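Local structure of chitin deacetylase 1 (Bombyx mori, 5ZNT) at residues I40-D45 and L267-A272; K73-V78 and E97-S102; Y168-T173 and M211-L216. The protein removes the acetyl groups from the N-acetylglucosamine residues of chitin, giving chitosan and acetate, as a zinc-dependent enzyme of carbohydrate esterase family 4. One frame throughout, in Å; residues are numbered along the deposited sequence.

Contact 1 (I40-D45 and L267-A272)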
loop_
_atom_site.group_PDB
_atom_site.type_symbol
_atom_site.label_atom_id
_atom_site.label_comp_id
_atom_site.label_asym_id
_atom_site.label_seq_id
_atom_site.Cartn_x
_atom_site.Cartn_y
_atom_site.Cartn_z
ATOM N N ILE A 40 -3.580 -8.554 -7.424
ATOM C CA ILE A 40 -2.727 -7.434 -7.805
ATOM C C ILE A 40 -3.076 -6.269 -6.885
ATOM O O ILE A 40 -4.250 -5.914 -6.757
ATOM C CB ILE A 40 -2.914 -7.050 -9.286
ATOM C CG1 ILE A 40 -2.632 -8.283 -10.170
ATOM C CG2 ILE A 40 -1.953 -5.913 -9.690
ATOM C CD1 ILE A 40 -2.851 -8.046 -11.674
ATOM N N THR A 41 -2.069 -5.692 -6.235
ATOM C CA THR A 41 -2.274 -4.548 -5.341
ATOM C C THR A 41 -1.668 -3.321 -6.013
ATOM O O THR A 41 -0.467 -3.077 -5.916
ATOM C CB THR A 41 -1.662 -4.769 -3.957
ATOM O OG1 THR A 41 -0.246 -4.975 -4.057
ATOM C CG2 THR A 41 -2.288 -5.981 -3.272
ATOM N N ILE A 42 -2.505 -2.571 -6.724
ATOM C CA ILE A 42 -2.117 -1.242 -7.165
ATOM C C ILE A 42 -2.095 -0.320 -5.953
ATOM O O ILE A 42 -3.057 -0.285 -5.180
ATOM C CB ILE A 42 -3.107 -0.716 -8.210
ATOM C CG1 ILE A 42 -3.119 -1.604 -9.456
ATOM C CG2 ILE A 42 -2.797 0.743 -8.553
ATOM C CD1 ILE A 42 -4.347 -1.307 -10.342
ATOM N N THR A 43 -1.003 0.428 -5.773
ATOM C CA THR A 43 -0.943 1.410 -4.696
ATOM C C THR A 43 -0.465 2.744 -5.245
ATOM O O THR A 43 0.177 2.809 -6.298
ATOM C CB THR A 43 -0.022 0.972 -3.532
ATOM O OG1 THR A 43 1.358 1.091 -3.923
ATOM C CG2 THR A 43 -0.299 -0.490 -3.113
ATOM N N PHE A 44 -0.780 3.813 -4.496
ATOM C CA PHE A 44 -0.330 5.170 -4.781
ATOM C C PHE A 44 0.174 5.818 -3.499
ATOM O O PHE A 44 -0.513 5.775 -2.469
ATOM C CB PHE A 44 -1.471 6.007 -5.375
ATOM C CG PHE A 44 -1.986 5.462 -6.662
ATOM C CD1 PHE A 44 -1.284 5.672 -7.843
ATOM C CD2 PHE A 44 -3.152 4.704 -6.689
ATOM C CE1 PHE A 44 -1.754 5.135 -9.041
ATOM C CE2 PHE A 44 -3.624 4.182 -7.885
ATOM C CZ PHE A 44 -2.928 4.409 -9.053
ATOM N N ASP A 45 1.335 6.436 -3.576
ATOM C CA ASP A 45 1.839 7.103 -2.408
ATOM C C ASP A 45 1.537 8.576 -2.512
ATOM O O ASP A 45 1.161 9.114 -3.573
ATOM C CB ASP A 45 3.304 6.765 -2.177
ATOM C CG ASP A 45 3.522 5.323 -1.783
ATOM O OD1 ASP A 45 2.536 4.557 -1.756
ATOM O OD2 ASP A 45 4.691 4.959 -1.514
ATOM N N LEU A 267 2.026 -3.382 -7.618
ATOM C CA LEU A 267 2.326 -2.333 -8.582
ATOM C C LEU A 267 2.237 -0.988 -7.854
ATOM O O LEU A 267 1.147 -0.433 -7.651
ATOM C CB LEU A 267 1.387 -2.403 -9.782
ATOM C CG LEU A 267 1.371 -3.782 -10.473
ATOM C CD1 LEU A 267 0.342 -3.750 -11.630
ATOM C CD2 LEU A 267 2.779 -4.126 -10.994
ATOM N N TYR A 268 3.386 -0.465 -7.456
ATOM C CA TYR A 268 3.450 0.635 -6.495
ATOM C C TYR A 268 3.798 1.918 -7.234
ATOM O O TYR A 268 4.923 2.073 -7.711
ATOM C CB TYR A 268 4.476 0.331 -5.409
ATOM C CG TYR A 268 4.348 -1.047 -4.797
ATOM C CD1 TYR A 268 3.151 -1.463 -4.228
ATOM C CD2 TYR A 268 5.423 -1.922 -4.775
ATOM C CE1 TYR A 268 3.034 -2.700 -3.616
ATOM C CE2 TYR A 268 5.309 -3.176 -4.193
ATOM C CZ TYR A 268 4.116 -3.558 -3.617
ATOM O OH TYR A 268 4.010 -4.801 -3.023
ATOM N N PHE A 269 2.833 2.836 -7.332
ATOM C CA PHE A 269 2.970 4.031 -8.160
ATOM C C PHE A 269 3.061 5.316 -7.350
ATOM O O PHE A 269 2.612 5.405 -6.199
ATOM C CB PHE A 269 1.781 4.194 -9.115
ATOM C CG PHE A 269 1.690 3.132 -10.175
ATOM C CD1 PHE A 269 2.419 3.234 -11.346
ATOM C CD2 PHE A 269 0.850 2.044 -10.005
ATOM C CE1 PHE A 269 2.312 2.253 -12.342
ATOM C CE2 PHE A 269 0.744 1.050 -10.978
ATOM C CZ PHE A 269 1.479 1.146 -12.141
ATOM N N HIS A 270 3.610 6.337 -8.008
ATOM C CA HIS A 270 3.314 7.737 -7.718
ATOM C C HIS A 270 2.451 8.258 -8.847
ATOM O O HIS A 270 2.795 8.074 -10.018
ATOM C CB HIS A 270 4.577 8.587 -7.615
ATOM C CG HIS A 270 5.464 8.187 -6.488
ATOM N ND1 HIS A 270 6.439 7.224 -6.622
ATOM C CD2 HIS A 270 5.515 8.603 -5.198
ATOM C CE1 HIS A 270 7.067 7.076 -5.468
ATOM N NE2 HIS A 270 6.530 7.904 -4.591
ATOM N N ALA A 271 1.339 8.903 -8.490
ATOM C CA ALA A 271 0.432 9.437 -9.499
ATOM C C ALA A 271 1.167 10.309 -10.503
ATOM O O ALA A 271 0.906 10.235 -11.710
ATOM C CB ALA A 271 -0.676 10.246 -8.830
ATOM N N ALA A 272 2.096 11.142 -10.027
ATOM C CA ALA A 272 2.745 12.092 -10.927
ATOM C C ALA A 272 3.484 11.374 -12.062
ATOM O O ALA A 272 3.545 11.875 -13.191
ATOM C CB ALA A 272 3.702 12.982 -10.128
HETATM O O HOH W 1 1.802 -5.854 -2.289
HETATM O O HOH W 2 2.660 3.433 -4.226
HETATM O O HOH W 3 6.497 7.108 -1.674
#

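Contact 2 (K73-V78 and E97-S102). With ZN (zinc ion), chain C.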
loop_
_atom_site.group_PDB
_atom_site.type_symbol
_atom_site.label_atom_id
_atom_site.label_comp_id
_atom_site.label_asym_id
_atom_site.label_seq_id
_atom_site.Cartn_x
_atom_site.Cartn_y
_atom_site.Cartn_z
ATOM N N LYS A 73 -10.106 -2.215 -6.954
ATOM C CA LYS A 73 -9.793 -1.402 -5.784
ATOM C C LYS A 73 -8.285 -1.258 -5.648
ATOM O O LYS A 73 -7.531 -2.190 -5.940
ATOM C CB LYS A 73 -10.347 -2.007 -4.494
ATOM C CG LYS A 73 -11.865 -2.269 -4.492
ATOM C CD LYS A 73 -12.656 -0.972 -4.749
ATOM C CE LYS A 73 -14.132 -1.176 -4.353
ATOM N NZ LYS A 73 -14.701 -2.394 -5.026
ATOM N N ALA A 74 -7.859 -0.084 -5.167
ATOM C CA ALA A 74 -6.455 0.237 -4.943
ATOM C C ALA A 74 -6.261 0.692 -3.496
ATOM O O ALA A 74 -7.220 0.874 -2.741
ATOM C CB ALA A 74 -5.970 1.316 -5.942
ATOM N N THR A 75 -5.000 0.854 -3.102
ATOM C CA THR A 75 -4.620 1.273 -1.750
ATOM C C THR A 75 -3.816 2.564 -1.853
ATOM O O THR A 75 -2.901 2.646 -2.662
ATOM C CB THR A 75 -3.776 0.190 -1.053
ATOM O OG1 THR A 75 -4.484 -1.066 -1.063
ATOM C CG2 THR A 75 -3.465 0.573 0.399
ATOM N N TYR A 76 -4.150 3.561 -1.033
ATOM C CA TYR A 76 -3.505 4.868 -1.066
ATOM C C TYR A 76 -2.725 5.046 0.226
ATOM O O TYR A 76 -3.316 5.027 1.312
ATOM C CB TYR A 76 -4.530 5.992 -1.210
ATOM C CG TYR A 76 -5.193 5.990 -2.567
ATOM C CD1 TYR A 76 -6.223 5.102 -2.855
ATOM C CD2 TYR A 76 -4.769 6.855 -3.569
ATOM C CE1 TYR A 76 -6.822 5.075 -4.108
ATOM C CE2 TYR A 76 -5.380 6.853 -4.828
ATOM C CZ TYR A 76 -6.412 5.972 -5.077
ATOM O OH TYR A 76 -7.000 5.963 -6.306
ATOM N N PHE A 77 -1.403 5.156 0.113
ATOM C CA PHE A 77 -0.561 5.472 1.268
ATOM C C PHE A 77 -0.421 6.989 1.309
ATOM O O PHE A 77 0.347 7.578 0.547
ATOM C CB PHE A 77 0.790 4.762 1.170
ATOM C CG PHE A 77 0.685 3.271 1.370
ATOM C CD1 PHE A 77 0.612 2.734 2.649
ATOM C CD2 PHE A 77 0.620 2.420 0.279
ATOM C CE1 PHE A 77 0.486 1.358 2.830
ATOM C CE2 PHE A 77 0.504 1.052 0.460
ATOM C CZ PHE A 77 0.432 0.528 1.725
ATOM N N VAL A 78 -1.167 7.620 2.206
ATOM C CA VAL A 78 -1.423 9.058 2.135
ATOM C C VAL A 78 -0.491 9.767 3.090
ATOM O O VAL A 78 -0.405 9.396 4.265
ATOM C CB VAL A 78 -2.896 9.366 2.469
ATOM C CG1 VAL A 78 -3.148 10.894 2.424
ATOM C CG2 VAL A 78 -3.819 8.636 1.453
ATOM N N GLU A 97 -8.767 1.584 -0.282
ATOM C CA GLU A 97 -8.213 1.552 1.061
ATOM C C GLU A 97 -7.356 2.787 1.295
ATOM O O GLU A 97 -6.602 3.198 0.413
ATOM C CB GLU A 97 -7.370 0.290 1.269
ATOM C CG GLU A 97 -6.671 0.282 2.628
ATOM C CD GLU A 97 -5.965 -1.034 2.951
ATOM O OE1 GLU A 97 -6.066 -1.984 2.143
ATOM O OE2 GLU A 97 -5.327 -1.108 4.032
ATOM N N ILE A 98 -7.478 3.376 2.486
ATOM C CA ILE A 98 -6.647 4.510 2.886
ATOM C C ILE A 98 -5.679 4.016 3.944
ATOM O O ILE A 98 -6.105 3.451 4.953
ATOM C CB ILE A 98 -7.486 5.675 3.433
ATOM C CG1 ILE A 98 -8.474 6.154 2.380
ATOM C CG2 ILE A 98 -6.556 6.828 3.903
ATOM C CD1 ILE A 98 -7.826 6.661 1.083
ATOM N N ALA A 99 -4.381 4.223 3.714
ATOM C CA ALA A 99 -3.325 3.841 4.652
ATOM C C ALA A 99 -2.447 5.063 4.897
ATOM O O ALA A 99 -2.614 6.097 4.243
ATOM C CB ALA A 99 -2.481 2.667 4.103
ATOM N N VAL A 100 -1.498 4.977 5.848
ATOM C CA VAL A 100 -0.735 6.169 6.236
ATOM C C VAL A 100 0.675 6.103 5.680
ATOM O O VAL A 100 1.296 5.031 5.597
ATOM C CB VAL A 100 -0.708 6.407 7.758
ATOM C CG1 VAL A 100 -2.137 6.460 8.327
ATOM C CG2 VAL A 100 0.150 5.378 8.492
ATOM N N HIS A 101 1.189 7.279 5.329
ATOM C CA HIS A 101 2.502 7.489 4.743
ATOM C C HIS A 101 3.200 8.655 5.453
ATOM O O HIS A 101 4.010 9.363 4.849
ATOM C CB HIS A 101 2.354 7.746 3.242
ATOM C CG HIS A 101 3.631 7.694 2.454
ATOM N ND1 HIS A 101 4.579 6.707 2.616
ATOM C CD2 HIS A 101 4.084 8.486 1.444
ATOM C CE1 HIS A 101 5.568 6.902 1.757
ATOM N NE2 HIS A 101 5.296 7.980 1.039
ATOM N N SER A 102 2.840 8.888 6.725
ATOM C CA SER A 102 3.411 9.855 7.673
ATOM C C SER A 102 2.834 11.274 7.549
ATOM O O SER A 102 2.212 11.634 6.545
ATOM C CB SER A 102 4.943 9.931 7.583
ATOM O OG SER A 102 5.340 10.864 6.605
HETATM ZN ZN ZN C . 6.334 9.049 -0.459
HETATM O O HOH W 3 6.497 7.108 -1.674
HETATM O O HOH W 4 8.209 7.751 -0.127
HETATM O O HOH W 5 7.351 9.949 -2.126
#

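Contact 3 (Y168-T173 and M211-L216)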
loop_
_atom_site.group_PDB
_atom_site.type_symbol
_atom_site.label_atom_id
_atom_site.label_comp_id
_atom_site.label_asym_id
_atom_site.label_seq_id
_atom_site.Cartn_x
_atom_site.Cartn_y
_atom_site.Cartn_z
ATOM N N TYR A 168 -0.818 -3.810 9.243
ATOM C CA TYR A 168 0.274 -4.256 8.405
ATOM C C TYR A 168 1.192 -3.106 8.071
ATOM O O TYR A 168 0.792 -1.934 8.061
ATOM C CB TYR A 168 -0.217 -4.900 7.104
ATOM C CG TYR A 168 -0.884 -3.932 6.145
ATOM C CD1 TYR A 168 -0.140 -3.244 5.186
ATOM C CD2 TYR A 168 -2.250 -3.692 6.217
ATOM C CE1 TYR A 168 -0.751 -2.347 4.304
ATOM C CE2 TYR A 168 -2.869 -2.789 5.347
ATOM C CZ TYR A 168 -2.113 -2.134 4.392
ATOM O OH TYR A 168 -2.709 -1.238 3.541
ATOM N N ASP A 169 2.426 -3.475 7.762
ATOM C CA ASP A 169 3.400 -2.611 7.136
ATOM C C ASP A 169 3.606 -3.047 5.690
ATOM O O ASP A 169 3.493 -4.232 5.358
ATOM C CB ASP A 169 4.724 -2.675 7.890
ATOM C CG ASP A 169 5.816 -1.946 7.176
ATOM O OD1 ASP A 169 5.753 -0.701 7.129
ATOM O OD2 ASP A 169 6.725 -2.598 6.627
ATOM N N SER A 170 3.892 -2.075 4.820
ATOM C CA SER A 170 4.342 -2.349 3.451
ATOM C C SER A 170 5.499 -1.394 3.169
ATOM O O SER A 170 5.411 -0.465 2.361
ATOM C CB SER A 170 3.230 -2.202 2.411
ATOM O OG SER A 170 3.693 -2.679 1.136
ATOM N N THR A 171 6.599 -1.628 3.866
ATOM C CA THR A 171 7.835 -0.875 3.689
ATOM C C THR A 171 9.028 -1.762 3.340
ATOM O O THR A 171 9.972 -1.292 2.703
ATOM C CB THR A 171 8.158 -0.097 4.975
ATOM O OG1 THR A 171 7.002 0.642 5.394
ATOM C CG2 THR A 171 9.340 0.833 4.782
ATOM N N ILE A 172 8.996 -3.030 3.728
ATOM C CA ILE A 172 10.138 -3.920 3.559
ATOM C C ILE A 172 10.169 -4.434 2.128
ATOM O O ILE A 172 9.166 -4.945 1.619
ATOM C CB ILE A 172 10.065 -5.072 4.568
ATOM C CG1 ILE A 172 10.244 -4.502 5.976
ATOM C CG2 ILE A 172 11.135 -6.152 4.235
ATOM C CD1 ILE A 172 10.001 -5.523 7.065
ATOM N N THR A 173 11.306 -4.272 1.461
ATOM C CA THR A 173 11.483 -4.752 0.098
ATOM C C THR A 173 12.125 -6.139 0.107
ATOM O O THR A 173 13.014 -6.412 0.917
ATOM C CB THR A 173 12.348 -3.771 -0.698
ATOM O OG1 THR A 173 11.663 -2.499 -0.800
ATOM C CG2 THR A 173 12.593 -4.304 -2.052
ATOM N N MET A 211 3.181 -6.656 4.256
ATOM C CA MET A 211 2.803 -6.741 2.846
ATOM C C MET A 211 4.062 -6.494 2.033
ATOM O O MET A 211 4.309 -5.402 1.517
ATOM C CB MET A 211 1.702 -5.742 2.512
ATOM C CG MET A 211 0.341 -6.155 3.061
ATOM S SD MET A 211 -0.273 -7.721 2.359
ATOM C CE MET A 211 -0.286 -7.351 0.595
ATOM N N VAL A 212 4.869 -7.555 1.906
ATOM C CA VAL A 212 6.231 -7.395 1.425
ATOM C C VAL A 212 6.218 -6.857 0.007
ATOM O O VAL A 212 5.332 -7.174 -0.801
ATOM C CB VAL A 212 6.985 -8.739 1.530
ATOM C CG1 VAL A 212 6.314 -9.836 0.671
ATOM C CG2 VAL A 212 8.456 -8.582 1.172
ATOM N N MET A 213 7.194 -6.014 -0.300
ATOM C CA MET A 213 7.289 -5.355 -1.600
ATOM C C MET A 213 8.318 -6.128 -2.421
ATOM O O MET A 213 9.518 -5.873 -2.341
ATOM C CB MET A 213 7.667 -3.882 -1.439
ATOM C CG MET A 213 6.627 -3.067 -0.635
ATOM S SD MET A 213 7.148 -1.339 -0.317
ATOM C CE MET A 213 7.027 -0.608 -1.935
ATOM N N ASN A 214 7.834 -7.093 -3.210
ATOM C CA ASN A 214 8.712 -7.827 -4.115
ATOM C C ASN A 214 9.239 -6.900 -5.192
ATOM O O ASN A 214 8.465 -6.211 -5.858
ATOM C CB ASN A 214 7.962 -8.983 -4.779
ATOM C CG ASN A 214 7.648 -10.096 -3.827
ATOM O OD1 ASN A 214 8.534 -10.855 -3.434
ATOM N ND2 ASN A 214 6.374 -10.219 -3.451
ATOM N N GLU A 215 10.555 -6.901 -5.394
ATOM C CA GLU A 215 11.099 -6.171 -6.528
ATOM C C GLU A 215 10.576 -6.767 -7.826
ATOM O O GLU A 215 10.332 -7.969 -7.928
ATOM C CB GLU A 215 12.624 -6.225 -6.527
ATOM C CG GLU A 215 13.272 -5.391 -5.439
ATOM C CD GLU A 215 14.787 -5.371 -5.596
ATOM O OE1 GLU A 215 15.347 -6.385 -6.077
ATOM O OE2 GLU A 215 15.401 -4.350 -5.252
ATOM N N LEU A 216 10.388 -5.913 -8.818
ATOM C CA LEU A 216 9.994 -6.363 -10.137
ATOM C C LEU A 216 11.242 -6.487 -11.013
ATOM O O LEU A 216 12.254 -5.826 -10.774
ATOM C CB LEU A 216 8.980 -5.401 -10.764
ATOM C CG LEU A 216 7.476 -5.594 -10.438
ATOM C CD1 LEU A 216 7.199 -5.916 -9.007
ATOM C CD2 LEU A 216 6.689 -4.345 -10.840
#

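Contact 1 (I40-D45 and L267-A272)
T43 is gripped by backbone bonds to two residues of 267-270. Its N donates to L267 O (3.0 Å), and its O accepts from F269 N (2.9 Å). L267 N to T41 O and D45 N to F269 O extend this parallel ladder. I42 CA and F44 CA add CH...O contacts to L267 O and F269 O.

Apolar contacts fill the face of I42, F44, L267 and F269. The F44 and F269 rings run alongside each other, 28° from parallel and offset so far that little of one covers the other. Instead F44 CD1 meets F269 CB at 3.6 Å. I40 CG2, anti to the backbone N, reaches L267 CD1 at 3.7 Å.

T43, Y268, D45 and H270 on the other face carry most of the polar contacts. T43 OG1 sits between the backbone N and the carbonyl carbon (chi1 74°), 3.1 Å from Y268 CD1 at the edge of that ring. R146 bonds T43 OG1, forms a salt bridge with D45 OD1 and makes a cation-pi contact with Y268. Water 1 joins T41 OG1 to Y268 OH (2.6 Å). Water 2 donates to F269 O and bonds T43 OG1.

Water 3 bridges D45 OD2 and H270 NE2, while D235 holds H270 ND1. Water 3 is also a zinc ligand, so D45 and H270 border the metal site of the CE4 deacetylase fold.

Contact 2 (K73-V78 and E97-S102)
F77 and A99 lie on the same face of the sheet, and A99 CB comes to 3.4 Å from F77 CD1. The same methyl also meets F77 CE1, approaching the ring obliquely. V100 O lies at the ring edge, near its plane. F77 CB also faces H101 CB.

T75 and E97 share this face, their side chains alongside and heading in one direction. E97 is extended, with CG anti to the backbone N (chi1 175°), and T75 CG2 runs beside its CG and CD at 3.9 Å. The polar ends look elsewhere: E97 OE2 bonds Y168 and T304, and T75 OG1 bonds M303 N.

On the other face V78 and I98 cross, CG2 to CG2 at 4.1 Å. I98 CD1 reaches Y76 CB. Helices 85-93 and 117-134 pack on I98, and the latter also touches V78.

Backbone hydrogen bonds join the two parallel strands. A99 N to Y76 O is short (2.7 Å), and V78 N to A99 O is nearly straight (171°). The last, H101 N to V78 O, is more bent, at 135°.

Just past the strand, H101 CG is anti to the backbone N, and NE2 binds zinc at 2.1 Å. H101 ND1 is hydrogen-bonded to R146 O, which would help fix the ring's rotation. D46, H105 and three waters complete the site. This is a beta-alpha-beta unit through helix 85-93, ending at the zinc site of a CE4 deacetylase.

Contact 3 (Y168-T173 and M211-L216)
D169 O accepts from M211 N (2.7 Å) where short parallel strands of a mixed sheet meet. Further along, M213 N donates to I172 O (3.0 Å), and T173 and M213 form the one beta bridge across the contact. Between these bonds, 170-172 is loop. D169 OD2 accepts from T171 N there, an Asx turn. Separately, T171 OG1 donates to D169 OD1.

S170 makes the side-chain hydrogen bond across the contact. Its OG is anti to the backbone N (chi1 -171°) and donates to M211 O at 2.8 Å, in the carbonyl plane. An alanine here would probably leave M211 O without this donor and open a small gap beside M213 CG, which packs on OG at 3.4 Å.

Apolar contacts flank the polar ones. Y168 and M211 cross, with M211 CG 3.6 Å from Y168 CD1; the hydroxyl of Y168 bonds E97. T173 and E215 cross at about a right angle, T173 CG2 against E215 CG. The E215 carboxylate is held by H195 and by L176 N.

The M213 chain bends at chi3 but is extended at chi2 (175°), which places its SD 3.3 Å from S170 O, an atom that also accepts a hydrogen bond from R146 NE.

Overall arrangement
Contacts 1 and 2 share one parallel sheet, in which strands 38-45 and 75-78 are neighbours. Their centres are about 9 Å apart, and F44 O to F77 N, at 2.8 Å, is a probable hydrogen bond between them. Both lead to the zinc: H101 of contact 2 binds it, and water 3 on the zinc is common to contacts 1 and 2. Contact 3 belongs to a second sheet. Its centre lies about 12 Å from that of contact 1 and about 14 Å from that of contact 2. Y168 OH and E97 OE2, 2.7 Å apart, hydrogen-bond contact 3 to contact 2, and M213 CE packs on Y268 CD2 at 3.5 Å. The M213 side chain remains about 10 Å from the zinc. R146 has partners in all three contacts.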